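Local structure of monoacylglycerol lipase (Palaeococcus ferrophilus, 6QE2) at residues 21-29 with 159-169; 1-9 with 49-57. The protein hydrolyses monoacylglycerols to glycerol and fatty acids, probably with a catalytic serine as in other alpha/beta-hydrolases. All blocks are in the same frame, centred on the assembly; numbering follows the deposited sequence.

Contact 1. Residues 21-29 with 159-169; sequences GLGEHSGRY and YIEDPLVHDRI. With GOL (glycerol), chain C.
His25 and Asp162 join the loop after strand 15-19 to residues 159-169, in the insertion between strands 106-110 and 195-200 that probably forms the lid, as in other lipases of this alpha/beta-hydrolase fold. In this family that loop, with its His-Gly motif, usually helps form the oxyanion hole. His25 carries its CG between the backbone N and the carbonyl carbon (chi1 58°), which sets the ring with its NE2 at Asp162. His25 NE2 donates to Asp162 OD2 at 3.0 Å, almost straight. The oxygen lies in the imidazole plane, yet ring and carboxylate are 81° apart. Asp162 OD1 takes Leu164 N in an Asx turn, so the carboxylate is fixed from both oxygens. Leu164 lies over one face of the His25 ring, with Leu164 CB 3.5 Å from His25 CD2. Arg28 CG lies over the opposite face.

Arg28 also meets Tyr159. The edge of the tyrosine ring points at the centre of the guanidinium face, Tyr159 CD1 to Arg28 CZ 3.5 Å, with the planes 70° apart. Glu24 OE1 accepts from Arg28 NH1 at 2.8 Å in a salt bridge, and Glu234 is a second partner of that nitrogen. Glu24 OE2 is gripped twice, by Gly21 N and by Tyr29 OH. An alanine at Glu24 is likely to leave Arg28 NH1 without one of its two carboxylate mates, and Gly21 N and Tyr29 OH without this shared acceptor.

Glycerol O1 donates to Leu22 O at 2.7 Å. Glycerol also bonds to Ser87 and His233, probably of the catalytic triad. His166 N donates to Gly23 O at 3.1 Å, and Gly23 CA sits over the His166 ring face. One water donates to Glu24 O at 2.7 Å and to Leu164 O at 2.8 Å.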
ATOM      1  N   GLY A  21       3.171   0.802   3.498  1.00 24.44           N
ATOM      2  CA  GLY A  21       4.102   0.156   2.594  1.00 21.74           C
ATOM      3  C   GLY A  21       5.370  -0.313   3.310  1.00 24.99           C
ATOM      4  O   GLY A  21       5.500  -0.248   4.533  1.00 25.13           O
ATOM      5  N   LEU A  22       6.356  -0.724   2.502  1.00 22.94           N
ATOM      6  CA  LEU A  22       7.531  -1.383   3.054  1.00 25.08           C
ATOM      7  C   LEU A  22       8.371  -0.370   3.795  1.00 23.09           C
ATOM      8  O   LEU A  22       8.694   0.674   3.242  1.00 25.74           O
ATOM      9  CB  LEU A  22       8.379  -1.952   1.877  1.00 23.61           C
ATOM     10  CG  LEU A  22       9.739  -2.546   2.280  1.00 23.62           C
ATOM     11  CD1 LEU A  22       9.574  -3.804   3.091  1.00 26.87           C
ATOM     12  CD2 LEU A  22      10.484  -2.892   1.014  1.00 27.72           C
ATOM     13  N   GLY A  23       8.820  -0.707   4.990  1.00 29.64           N
ATOM     14  CA  GLY A  23       9.753   0.139   5.717  1.00 25.02           C
ATOM     15  C   GLY A  23       9.128   1.317   6.438  1.00 30.96           C
ATOM     16  O   GLY A  23       9.842   2.012   7.171  1.00 27.58           O
ATOM     17  N   GLU A  24       7.860   1.646   6.175  1.00 26.05           N
ATOM     18  CA  GLU A  24       7.224   2.778   6.857  1.00 23.49           C
ATOM     19  C   GLU A  24       6.218   2.262   7.876  1.00 27.22           C
ATOM     20  O   GLU A  24       6.412   1.169   8.463  1.00 24.15           O
ATOM     21  CB  GLU A  24       6.609   3.704   5.809  1.00 23.86           C
ATOM     22  CG  GLU A  24       5.455   3.018   5.042  1.00 26.22           C
ATOM     23  CD  GLU A  24       4.518   4.009   4.353  1.00 27.53           C
ATOM     24  OE1 GLU A  24       4.728   5.236   4.460  1.00 33.30           O
ATOM     25  OE2 GLU A  24       3.622   3.532   3.638  1.00 26.62           O
ATOM     26  N   HIS A  25       5.199   3.074   8.174  1.00 26.25           N
ATOM     27  CA  HIS A  25       4.302   2.726   9.272  1.00 25.84           C
ATOM     28  C   HIS A  25       3.105   3.648   9.163  1.00 25.46           C
ATOM     29  O   HIS A  25       3.111   4.617   8.412  1.00 23.84           O
ATOM     30  CB  HIS A  25       4.959   2.872  10.675  1.00 26.03           C
ATOM     31  CG  HIS A  25       5.467   4.247  10.935  1.00 30.84           C
ATOM     32  ND1 HIS A  25       4.735   5.189  11.643  1.00 27.90           N
ATOM     33  CD2 HIS A  25       6.596   4.866  10.523  1.00 30.80           C
ATOM     34  CE1 HIS A  25       5.429   6.319  11.679  1.00 34.06           C
ATOM     35  NE2 HIS A  25       6.557   6.144  11.000  1.00 34.44           N
ATOM     36  N   SER A  26       2.062   3.339   9.944  1.00 24.53           N
ATOM     37  CA  SER A  26       0.799   4.046   9.760  1.00 27.25           C
ATOM     38  C   SER A  26       0.836   5.471  10.298  1.00 32.16           C
ATOM     39  O   SER A  26      -0.019   6.279   9.923  1.00 26.67           O
ATOM     40  CB  SER A  26      -0.344   3.266  10.415  1.00 25.48           C
ATOM     41  OG  SER A  26      -0.136   3.126  11.815  1.00 28.10           O
ATOM     42  N   GLY A  27       1.820   5.808  11.133  1.00 28.96           N
ATOM     43  CA  GLY A  27       1.893   7.152  11.679  1.00 29.75           C
ATOM     44  C   GLY A  27       2.214   8.228  10.661  1.00 32.70           C
ATOM     45  O   GLY A  27       2.026   9.412  10.961  1.00 29.63           O
ATOM     46  N   ARG A  28       2.657   7.854   9.461  1.00 28.51           N
ATOM     47  CA  ARG A  28       2.942   8.849   8.439  1.00 28.07           C
ATOM     48  C   ARG A  28       1.684   9.363   7.753  1.00 34.10           C
ATOM     49  O   ARG A  28       1.778  10.273   6.926  1.00 36.04           O
ATOM     50  CB  ARG A  28       3.886   8.269   7.383  1.00 30.53           C
ATOM     51  CG  ARG A  28       5.218   7.800   7.925  1.00 27.63           C
ATOM     52  CD  ARG A  28       6.130   7.392   6.774  1.00 22.81           C
ATOM     53  NE  ARG A  28       6.538   8.541   5.967  1.00 28.36           N
ATOM     54  CZ  ARG A  28       6.718   8.501   4.648  1.00 31.48           C
ATOM     55  NH1 ARG A  28       6.494   7.379   3.982  1.00 28.60           N
ATOM     56  NH2 ARG A  28       7.106   9.586   3.992  1.00 30.12           N
ATOM     57  N   TYR A  29       0.513   8.816   8.080  1.00 28.09           N
ATOM     58  CA  TYR A  29      -0.720   9.106   7.359  1.00 24.34           C
ATOM     59  C   TYR A  29      -1.670   9.984   8.169  1.00 25.55           C
ATOM     60  O   TYR A  29      -2.883   9.957   7.949  1.00 29.72           O
ATOM     61  CB  TYR A  29      -1.404   7.804   6.952  1.00 24.55           C
ATOM     62  CG  TYR A  29      -0.600   7.057   5.921  1.00 25.89           C
ATOM     63  CD1 TYR A  29       0.412   6.183   6.299  1.00 30.15           C
ATOM     64  CD2 TYR A  29      -0.829   7.256   4.571  1.00 29.89           C
ATOM     65  CE1 TYR A  29       1.166   5.512   5.343  1.00 28.14           C
ATOM     66  CE2 TYR A  29      -0.086   6.588   3.615  1.00 35.04           C
ATOM     67  CZ  TYR A  29       0.907   5.718   4.008  1.00 32.45           C
ATOM     68  OH  TYR A  29       1.644   5.061   3.041  1.00 33.39           O
ATOM     69  N   TYR A 159      11.446  11.395   6.309  1.00 36.98           N
ATOM     70  CA  TYR A 159      11.471   9.950   6.140  1.00 32.67           C
ATOM     71  C   TYR A 159      12.783   9.394   6.636  1.00 35.90           C
ATOM     72  O   TYR A 159      12.824   8.408   7.351  1.00 31.38           O
ATOM     73  CB  TYR A 159      11.297   9.612   4.667  1.00 35.97           C
ATOM     74  CG  TYR A 159      11.237   8.144   4.321  1.00 37.41           C
ATOM     75  CD1 TYR A 159      10.038   7.461   4.319  1.00 30.80           C
ATOM     76  CD2 TYR A 159      12.374   7.454   3.957  1.00 32.80           C
ATOM     77  CE1 TYR A 159       9.973   6.128   3.981  1.00 32.69           C
ATOM     78  CE2 TYR A 159      12.319   6.122   3.615  1.00 31.88           C
ATOM     79  CZ  TYR A 159      11.113   5.463   3.629  1.00 30.08           C
ATOM     80  OH  TYR A 159      11.057   4.139   3.295  1.00 35.83           O
ATOM     81  N   ILE A 160      13.862  10.055   6.252  1.00 36.57           N
ATOM     82  CA  ILE A 160      15.191   9.636   6.642  1.00 38.46           C
ATOM     83  C   ILE A 160      15.408   9.719   8.138  1.00 37.47           C
ATOM     84  O   ILE A 160      16.059   8.873   8.718  1.00 40.32           O
ATOM     85  CB  ILE A 160      16.254  10.496   5.942  1.00 44.05           C
ATOM     86  CG1 ILE A 160      16.335  10.117   4.470  1.00 45.81           C
ATOM     87  CG2 ILE A 160      17.602  10.322   6.607  1.00 44.64           C
ATOM     88  CD1 ILE A 160      16.873  11.225   3.600  1.00 49.77           C
ATOM     89  N   GLU A 161      14.843  10.739   8.757  1.00 41.52           N
ATOM     90  CA  GLU A 161      15.019  10.947  10.185  1.00 43.21           C
ATOM     91  C   GLU A 161      14.012  10.230  11.067  1.00 41.45           C
ATOM     92  O   GLU A 161      14.176  10.174  12.274  1.00 44.37           O
ATOM     93  CB  GLU A 161      15.011  12.433  10.484  1.00 44.22           C
ATOM     94  CG  GLU A 161      16.183  13.152   9.852  1.00 49.80           C
ATOM     95  CD  GLU A 161      16.077  14.646   9.975  1.00 63.47           C
ATOM     96  OE1 GLU A 161      14.968  15.145  10.227  1.00 61.22           O
ATOM     97  OE2 GLU A 161      17.108  15.320   9.821  1.00 72.18           O
ATOM     98  N   ASP A 162      12.971   9.685  10.461  1.00 36.76           N
ATOM     99  CA  ASP A 162      11.955   8.968  11.213  1.00 37.27           C
ATOM    100  C   ASP A 162      12.577   7.717  11.798  1.00 38.98           C
ATOM    101  O   ASP A 162      13.030   6.859  11.065  1.00 39.16           O
ATOM    102  CB  ASP A 162      10.802   8.598  10.281  1.00 37.61           C
ATOM    103  CG  ASP A 162       9.562   8.153  11.018  1.00 35.13           C
ATOM    104  OD1 ASP A 162       9.684   7.538  12.083  1.00 34.68           O
ATOM    105  OD2 ASP A 162       8.463   8.407  10.513  1.00 34.30           O
ATOM    106  N   PRO A 163      12.570   7.585  13.119  1.00 35.54           N
ATOM    107  CA  PRO A 163      13.153   6.406  13.765  1.00 37.08           C
ATOM    108  C   PRO A 163      12.366   5.112  13.571  1.00 33.58           C
ATOM    109  O   PRO A 163      12.908   4.050  13.818  1.00 39.81           O
ATOM    110  CB  PRO A 163      13.179   6.792  15.244  1.00 40.34           C
ATOM    111  CG  PRO A 163      12.124   7.813  15.385  1.00 43.86           C
ATOM    112  CD  PRO A 163      12.115   8.576  14.106  1.00 39.17           C
ATOM    113  N   LEU A 164      11.101   5.203  13.182  1.00 31.26           N
ATOM    114  CA  LEU A 164      10.284   4.038  12.935  1.00 31.53           C
ATOM    115  C   LEU A 164      10.482   3.522  11.509  1.00 29.32           C
ATOM    116  O   LEU A 164      10.098   2.407  11.212  1.00 33.57           O
ATOM    117  CB  LEU A 164       8.817   4.363  13.183  1.00 33.25           C
ATOM    118  CG  LEU A 164       8.483   4.673  14.636  1.00 31.79           C
ATOM    119  CD1 LEU A 164       7.022   5.029  14.794  1.00 33.33           C
ATOM    120  CD2 LEU A 164       8.832   3.482  15.500  1.00 37.20           C
ATOM    121  N   VAL A 165      11.068   4.343  10.636  1.00 32.08           N
ATOM    122  CA  VAL A 165      11.316   3.930   9.259  1.00 25.47           C
ATOM    123  C   VAL A 165      12.621   3.147   9.222  1.00 34.52           C
ATOM    124  O   VAL A 165      13.603   3.520   9.877  1.00 36.20           O
ATOM    125  CB  VAL A 165      11.364   5.152   8.319  1.00 28.20           C
ATOM    126  CG1 VAL A 165      11.959   4.774   6.968  1.00 31.60           C
ATOM    127  CG2 VAL A 165       9.973   5.727   8.131  1.00 29.74           C
ATOM    128  N   HIS A 166      12.633   2.051   8.466  1.00 30.53           N
ATOM    129  CA  HIS A 166      13.822   1.223   8.329  1.00 28.99           C
ATOM    130  C   HIS A 166      13.964   0.809   6.873  1.00 31.24           C
ATOM    131  O   HIS A 166      13.046   0.971   6.067  1.00 27.13           O
ATOM    132  CB  HIS A 166      13.765  -0.011   9.239  1.00 31.30           C
ATOM    133  CG  HIS A 166      12.661  -0.966   8.897  1.00 33.71           C
ATOM    134  ND1 HIS A 166      12.742  -1.854   7.846  1.00 29.44           N
ATOM    135  CD2 HIS A 166      11.459  -1.184   9.480  1.00 26.84           C
ATOM    136  CE1 HIS A 166      11.637  -2.576   7.794  1.00 28.42           C
ATOM    137  NE2 HIS A 166      10.839  -2.183   8.771  1.00 29.40           N
ATOM    138  N   ASP A 167      15.129   0.251   6.539  1.00 26.20           N
ATOM    139  CA  ASP A 167      15.421  -0.156   5.170  1.00 31.20           C
ATOM    140  C   ASP A 167      15.582  -1.666   5.036  1.00 32.64           C
ATOM    141  O   ASP A 167      16.223  -2.140   4.091  1.00 33.63           O
ATOM    142  CB  ASP A 167      16.672   0.565   4.661  1.00 31.12           C
ATOM    143  CG  ASP A 167      17.959   0.037   5.280  1.00 38.38           C
ATOM    144  OD1 ASP A 167      17.920  -0.525   6.396  1.00 39.81           O
ATOM    145  OD2 ASP A 167      19.020   0.187   4.641  1.00 56.46           O
ATOM    146  N   ARG A 168      15.002  -2.426   5.952  1.00 27.00           N
ATOM    147  CA  ARG A 168      15.154  -3.872   5.969  1.00 29.89           C
ATOM    148  C   ARG A 168      14.043  -4.548   5.184  1.00 33.18           C
ATOM    149  O   ARG A 168      12.892  -4.101   5.192  1.00 31.80           O
ATOM    150  CB  ARG A 168      15.149  -4.402   7.403  1.00 30.40           C
ATOM    151  CG  ARG A 168      16.171  -3.756   8.317  1.00 37.47           C
ATOM    152  CD  ARG A 168      17.535  -4.377   8.094  1.00 38.49           C
ATOM    153  NE  ARG A 168      18.283  -3.652   7.079  1.00 44.27           N
ATOM    154  CZ  ARG A 168      19.319  -4.149   6.417  1.00 41.38           C
ATOM    155  NH1 ARG A 168      19.726  -5.391   6.645  1.00 39.94           N
ATOM    156  NH2 ARG A 168      19.938  -3.404   5.520  1.00 41.09           N
ATOM    157  N   ILE A 169      14.398  -5.640   4.517  1.00 27.44           N
ATOM    158  CA  ILE A 169      13.430  -6.533   3.894  1.00 26.12           C
ATOM    159  C   ILE A 169      13.978  -7.945   4.026  1.00 32.25           C
ATOM    160  O   ILE A 169      15.164  -8.183   3.770  1.00 28.71           O
ATOM    161  CB  ILE A 169      13.155  -6.169   2.418  1.00 24.40           C
ATOM    162  CG1 ILE A 169      12.097  -7.101   1.814  1.00 26.95           C
ATOM    163  CG2 ILE A 169      14.441  -6.196   1.579  1.00 27.60           C
ATOM    164  CD1 ILE A 169      11.624  -6.674   0.421  1.00 26.36           C
TER
HETATM  165  C1  GOL C 301       7.287   3.764   2.102  1.00 40.22           C
HETATM  166  O1  GOL C 301       8.442   3.324   2.802  1.00 35.67           O
HETATM  167  C2  GOL C 301       7.746   4.459   0.843  1.00 41.62           C
HETATM  168  O2  GOL C 301       6.628   4.964   0.124  1.00 31.88           O
HETATM  169  C3  GOL C 301       8.479   3.426   0.014  1.00 46.49           C
HETATM  170  O3  GOL C 301       7.523   2.482  -0.449  1.00 52.28           O
HETATM  171  O   HOH W   1       8.596   0.446   9.812  1.00 26.51           O

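Contact 2. Residues 1-9 with 49-57; sequences MELYRAKFG and PGHGKSPGK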
ATOM      1  N   MET A   1       1.318 -12.346  16.620  1.00 51.86           N
ATOM      2  CA  MET A   1       1.929 -11.343  17.476  1.00 50.99           C
ATOM      3  C   MET A   1       0.938 -10.247  17.822  1.00 43.04           C
ATOM      4  O   MET A   1      -0.104 -10.125  17.195  1.00 47.02           O
ATOM      5  CB  MET A   1       3.169 -10.728  16.812  1.00 50.64           C
ATOM      6  CG  MET A   1       2.892  -9.987  15.516  1.00 50.00           C
ATOM      7  SD  MET A   1       4.292  -9.038  14.904  1.00 45.03           S
ATOM      8  CE  MET A   1       5.471 -10.331  14.556  1.00 42.96           C
ATOM      9  N   GLU A   2       1.274  -9.455  18.832  1.00 38.88           N
ATOM     10  CA  GLU A   2       0.429  -8.353  19.250  1.00 33.57           C
ATOM     11  C   GLU A   2       0.814  -7.132  18.442  1.00 34.84           C
ATOM     12  O   GLU A   2       1.793  -6.474  18.736  1.00 38.53           O
ATOM     13  CB  GLU A   2       0.571  -8.094  20.746  1.00 38.41           C
ATOM     14  CG  GLU A   2      -0.083  -9.179  21.582  1.00 44.81           C
ATOM     15  CD  GLU A   2      -0.015  -8.938  23.077  1.00 51.42           C
ATOM     16  OE1 GLU A   2       0.268  -7.805  23.499  1.00 51.41           O
ATOM     17  OE2 GLU A   2      -0.260  -9.895  23.833  1.00 52.09           O
ATOM     18  N   LEU A   3       0.033  -6.838  17.420  1.00 29.38           N
ATOM     19  CA  LEU A   3       0.315  -5.714  16.557  1.00 27.19           C
ATOM     20  C   LEU A   3      -0.130  -4.395  17.124  1.00 30.21           C
ATOM     21  O   LEU A   3      -0.885  -4.335  18.076  1.00 29.12           O
ATOM     22  CB  LEU A   3      -0.414  -5.880  15.237  1.00 35.93           C
ATOM     23  CG  LEU A   3      -0.133  -7.077  14.360  1.00 38.44           C
ATOM     24  CD1 LEU A   3      -1.179  -7.074  13.264  1.00 37.97           C
ATOM     25  CD2 LEU A   3       1.249  -6.932  13.770  1.00 28.99           C
ATOM     26  N   TYR A   4       0.350  -3.327  16.505  1.00 27.90           N
ATOM     27  CA  TYR A   4      -0.072  -2.004  16.891  1.00 28.69           C
ATOM     28  C   TYR A   4      -1.287  -1.741  16.023  1.00 30.14           C
ATOM     29  O   TYR A   4      -1.185  -1.711  14.800  1.00 27.47           O
ATOM     30  CB  TYR A   4       1.001  -0.958  16.609  1.00 32.60           C
ATOM     31  CG  TYR A   4       0.426   0.433  16.536  1.00 32.45           C
ATOM     32  CD1 TYR A   4       0.173   1.162  17.688  1.00 36.30           C
ATOM     33  CD2 TYR A   4       0.106   1.005  15.317  1.00 27.36           C
ATOM     34  CE1 TYR A   4      -0.369   2.429  17.625  1.00 42.60           C
ATOM     35  CE2 TYR A   4      -0.434   2.272  15.244  1.00 33.93           C
ATOM     36  CZ  TYR A   4      -0.670   2.979  16.401  1.00 38.45           C
ATOM     37  OH  TYR A   4      -1.209   4.241  16.329  1.00 39.99           O
ATOM     38  N   ARG A   5      -2.440  -1.589  16.658  1.00 30.57           N
ATOM     39  CA  ARG A   5      -3.682  -1.332  15.952  1.00 28.75           C
ATOM     40  C   ARG A   5      -4.335  -0.107  16.563  1.00 30.42           C
ATOM     41  O   ARG A   5      -4.319   0.065  17.778  1.00 33.85           O
ATOM     42  CB  ARG A   5      -4.632  -2.520  16.090  1.00 32.84           C
ATOM     43  CG  ARG A   5      -4.084  -3.853  15.609  1.00 35.69           C
ATOM     44  CD  ARG A   5      -4.893  -4.991  16.208  1.00 38.21           C
ATOM     45  NE  ARG A   5      -4.515  -6.297  15.683  1.00 36.16           N
ATOM     46  CZ  ARG A   5      -5.202  -6.952  14.755  1.00 35.11           C
ATOM     47  NH1 ARG A   5      -6.302  -6.420  14.245  1.00 34.67           N
ATOM     48  NH2 ARG A   5      -4.790  -8.138  14.335  1.00 36.77           N
ATOM     49  N   ALA A   6      -4.910   0.748  15.728  1.00 26.26           N
ATOM     50  CA  ALA A   6      -5.562   1.928  16.246  1.00 26.08           C
ATOM     51  C   ALA A   6      -6.772   2.319  15.423  1.00 32.26           C
ATOM     52  O   ALA A   6      -6.737   2.263  14.207  1.00 27.98           O
ATOM     53  CB  ALA A   6      -4.584   3.082  16.292  1.00 34.98           C
ATOM     54  N   LYS A   7      -7.846   2.692  16.104  1.00 27.92           N
ATOM     55  CA  LYS A   7      -9.035   3.153  15.406  1.00 29.53           C
ATOM     56  C   LYS A   7      -9.177   4.653  15.617  1.00 32.50           C
ATOM     57  O   LYS A   7      -9.046   5.144  16.740  1.00 29.77           O
ATOM     58  CB  LYS A   7     -10.297   2.434  15.901  1.00 32.12           C
ATOM     59  CG  LYS A   7     -10.289   0.925  15.683  1.00 41.50           C
ATOM     60  CD  LYS A   7     -11.684   0.348  15.902  1.00 47.63           C
ATOM     61  CE  LYS A   7     -12.006   0.158  17.367  1.00 54.49           C
ATOM     62  NZ  LYS A   7     -12.803  -1.082  17.582  1.00 51.00           N
ATOM     63  N   PHE A   8      -9.473   5.372  14.532  1.00 26.68           N
ATOM     64  CA  PHE A   8      -9.594   6.821  14.559  1.00 28.19           C
ATOM     65  C   PHE A   8     -10.968   7.222  14.043  1.00 32.50           C
ATOM     66  O   PHE A   8     -11.451   6.678  13.047  1.00 27.89           O
ATOM     67  CB  PHE A   8      -8.514   7.506  13.703  1.00 31.55           C
ATOM     68  CG  PHE A   8      -7.101   7.205  14.133  1.00 32.16           C
ATOM     69  CD1 PHE A   8      -6.372   6.208  13.505  1.00 33.04           C
ATOM     70  CD2 PHE A   8      -6.502   7.927  15.149  1.00 36.48           C
ATOM     71  CE1 PHE A   8      -5.071   5.932  13.894  1.00 34.78           C
ATOM     72  CE2 PHE A   8      -5.205   7.655  15.543  1.00 43.66           C
ATOM     73  CZ  PHE A   8      -4.487   6.657  14.915  1.00 36.69           C
ATOM     74  N   GLY A   9     -11.593   8.180  14.722  1.00 31.08           N
ATOM     75  CA  GLY A   9     -12.831   8.752  14.234  1.00 30.61           C
ATOM     76  C   GLY A   9     -14.045   7.877  14.495  1.00 36.82           C
ATOM     77  O   GLY A   9     -13.994   6.858  15.189  1.00 35.48           O
ATOM     78  N   PRO A  49       3.688  -6.447  10.832  1.00 24.39           N
ATOM     79  CA  PRO A  49       4.767  -7.115  11.567  1.00 29.74           C
ATOM     80  C   PRO A  49       6.118  -6.635  11.056  1.00 29.44           C
ATOM     81  O   PRO A  49       6.304  -6.420   9.855  1.00 24.87           O
ATOM     82  CB  PRO A  49       4.539  -8.598  11.257  1.00 29.98           C
ATOM     83  CG  PRO A  49       3.084  -8.699  10.899  1.00 28.71           C
ATOM     84  CD  PRO A  49       2.733  -7.396  10.238  1.00 27.26           C
ATOM     85  N   GLY A  50       7.053  -6.426  11.981  1.00 25.85           N
ATOM     86  CA  GLY A  50       8.367  -5.957  11.578  1.00 27.77           C
ATOM     87  C   GLY A  50       8.401  -4.525  11.107  1.00 29.87           C
ATOM     88  O   GLY A  50       9.342  -4.129  10.411  1.00 28.39           O
ATOM     89  N   HIS A  51       7.390  -3.732  11.459  1.00 24.70           N
ATOM     90  CA  HIS A  51       7.282  -2.353  11.016  1.00 22.49           C
ATOM     91  C   HIS A  51       6.732  -1.499  12.144  1.00 26.50           C
ATOM     92  O   HIS A  51       5.962  -1.979  12.979  1.00 28.40           O
ATOM     93  CB  HIS A  51       6.356  -2.209   9.803  1.00 23.30           C
ATOM     94  CG  HIS A  51       6.948  -2.716   8.527  1.00 25.81           C
ATOM     95  ND1 HIS A  51       7.006  -4.056   8.212  1.00 27.71           N
ATOM     96  CD2 HIS A  51       7.505  -2.058   7.485  1.00 22.84           C
ATOM     97  CE1 HIS A  51       7.578  -4.203   7.032  1.00 26.98           C
ATOM     98  NE2 HIS A  51       7.887  -3.006   6.567  1.00 24.39           N
ATOM     99  N   GLY A  52       7.137  -0.231  12.149  1.00 26.43           N
ATOM    100  CA  GLY A  52       6.539   0.758  13.035  1.00 34.32           C
ATOM    101  C   GLY A  52       6.543   0.335  14.487  1.00 31.42           C
ATOM    102  O   GLY A  52       7.561  -0.120  15.028  1.00 31.05           O
ATOM    103  N   LYS A  53       5.386   0.479  15.131  1.00 25.55           N
ATOM    104  CA  LYS A  53       5.217   0.164  16.544  1.00 29.83           C
ATOM    105  C   LYS A  53       4.868  -1.296  16.794  1.00 30.06           C
ATOM    106  O   LYS A  53       4.690  -1.687  17.955  1.00 30.04           O
ATOM    107  CB  LYS A  53       4.137   1.061  17.151  1.00 29.28           C
ATOM    108  CG  LYS A  53       4.435   2.536  17.021  1.00 29.01           C
ATOM    109  CD  LYS A  53       3.243   3.373  17.450  1.00 38.62           C
ATOM    110  CE  LYS A  53       3.511   4.847  17.222  1.00 39.03           C
ATOM    111  NZ  LYS A  53       2.420   5.692  17.785  1.00 48.11           N
ATOM    112  N   SER A  54       4.750  -2.098  15.744  1.00 28.50           N
ATOM    113  CA  SER A  54       4.495  -3.514  15.892  1.00 28.55           C
ATOM    114  C   SER A  54       5.799  -4.247  16.192  1.00 29.80           C
ATOM    115  O   SER A  54       6.883  -3.763  15.864  1.00 30.75           O
ATOM    116  CB  SER A  54       3.843  -4.058  14.623  1.00 30.18           C
ATOM    117  OG  SER A  54       2.488  -3.637  14.543  1.00 27.76           O
ATOM    118  N   PRO A  55       5.722  -5.404  16.835  1.00 29.30           N
ATOM    119  CA  PRO A  55       6.929  -6.170  17.159  1.00 30.24           C
ATOM    120  C   PRO A  55       7.449  -6.923  15.940  1.00 33.90           C
ATOM    121  O   PRO A  55       6.870  -6.890  14.856  1.00 33.29           O
ATOM    122  CB  PRO A  55       6.453  -7.131  18.251  1.00 34.03           C
ATOM    123  CG  PRO A  55       5.005  -7.313  17.981  1.00 38.63           C
ATOM    124  CD  PRO A  55       4.513  -5.997  17.434  1.00 30.19           C
ATOM    125  N   GLY A  56       8.570  -7.595  16.136  1.00 34.61           N
ATOM    126  CA  GLY A  56       9.103  -8.483  15.127  1.00 31.32           C
ATOM    127  C   GLY A  56      10.369  -7.932  14.496  1.00 33.05           C
ATOM    128  O   GLY A  56      10.605  -6.716  14.459  1.00 33.82           O
ATOM    129  N   LYS A  57      11.216  -8.848  14.020  1.00 31.61           N
ATOM    130  CA  LYS A  57      12.393  -8.472  13.247  1.00 36.23           C
ATOM    131  C   LYS A  57      12.002  -7.524  12.122  1.00 30.90           C
ATOM    132  O   LYS A  57      11.030  -7.772  11.404  1.00 29.00           O
ATOM    133  CB  LYS A  57      13.051  -9.725  12.667  1.00 34.67           C
ATOM    134  CG  LYS A  57      14.301  -9.447  11.849  1.00 43.66           C
ATOM    135  CD  LYS A  57      14.890 -10.729  11.274  1.00 47.88           C
ATOM    136  CE  LYS A  57      15.006 -11.825  12.319  1.00 50.57           C
ATOM    137  NZ  LYS A  57      15.494 -13.091  11.700  1.00 64.01           N
TER
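Lys53 lies along the ring of Tyr4, both side chains pointing the same way. Lys53 CB starts beside Tyr4 CG, at 3.8 Å. The chain then runs extended, which carries Lys53 CD over one ring face, 3.7 Å from Tyr4 CE1, in a CH-pi contact. At the tip Lys53 NZ comes to 4.2 Å from Tyr4 OH, so the contact is made by the aliphatic part. Next along the chain, Ser54 OG accepts from Tyr4 N at 2.9 Å in a nearly straight bond. The same hydroxyl is hydrogen-bonded to Asp47 O, so it ties two backbones together.

Leu3 CD2 touches both Ser54 OG and Pro49 CG. Met1 is bent at its last torsion (chi3 64°) and fits against two prolines. Met1 SD is 3.6 Å from Pro55 CG and 3.7 Å from Pro49 CB. Residues 49-57 form the loop that leaves strand 42-46, with a type II' turn from His51 to Ser54. The N-terminal residues run into strand 5-8, which pairs antiparallel with strand 42-46. The contact thus packs the lead-in to the edge strand of the alpha/beta-hydrolase sheet against the loop at the C-terminal end of the neighbouring strand.

Overall arrangement
Both contacts involve loops at the C-terminal ends of central strands. Contact 1 is the more buried and lies near the probable catalytic site. It joins the loop after strand 15-19 to the probable lid through charged and ring groups, with glycerol and a water between. Contact 2 lies at the sheet edge. Several of its residues are exposed, and it relies on proline and methionine packing and a lysine chain over a tyrosine ring, with one cross-segment hydrogen bond. Their centres are about 12 Å apart, and they touch directly: His25 CB lies 3.5 Å from Gly52 CA, and the His51 and His166 rings meet. Asp47 links them as well, through Ser26 in one and Lys53 in the other.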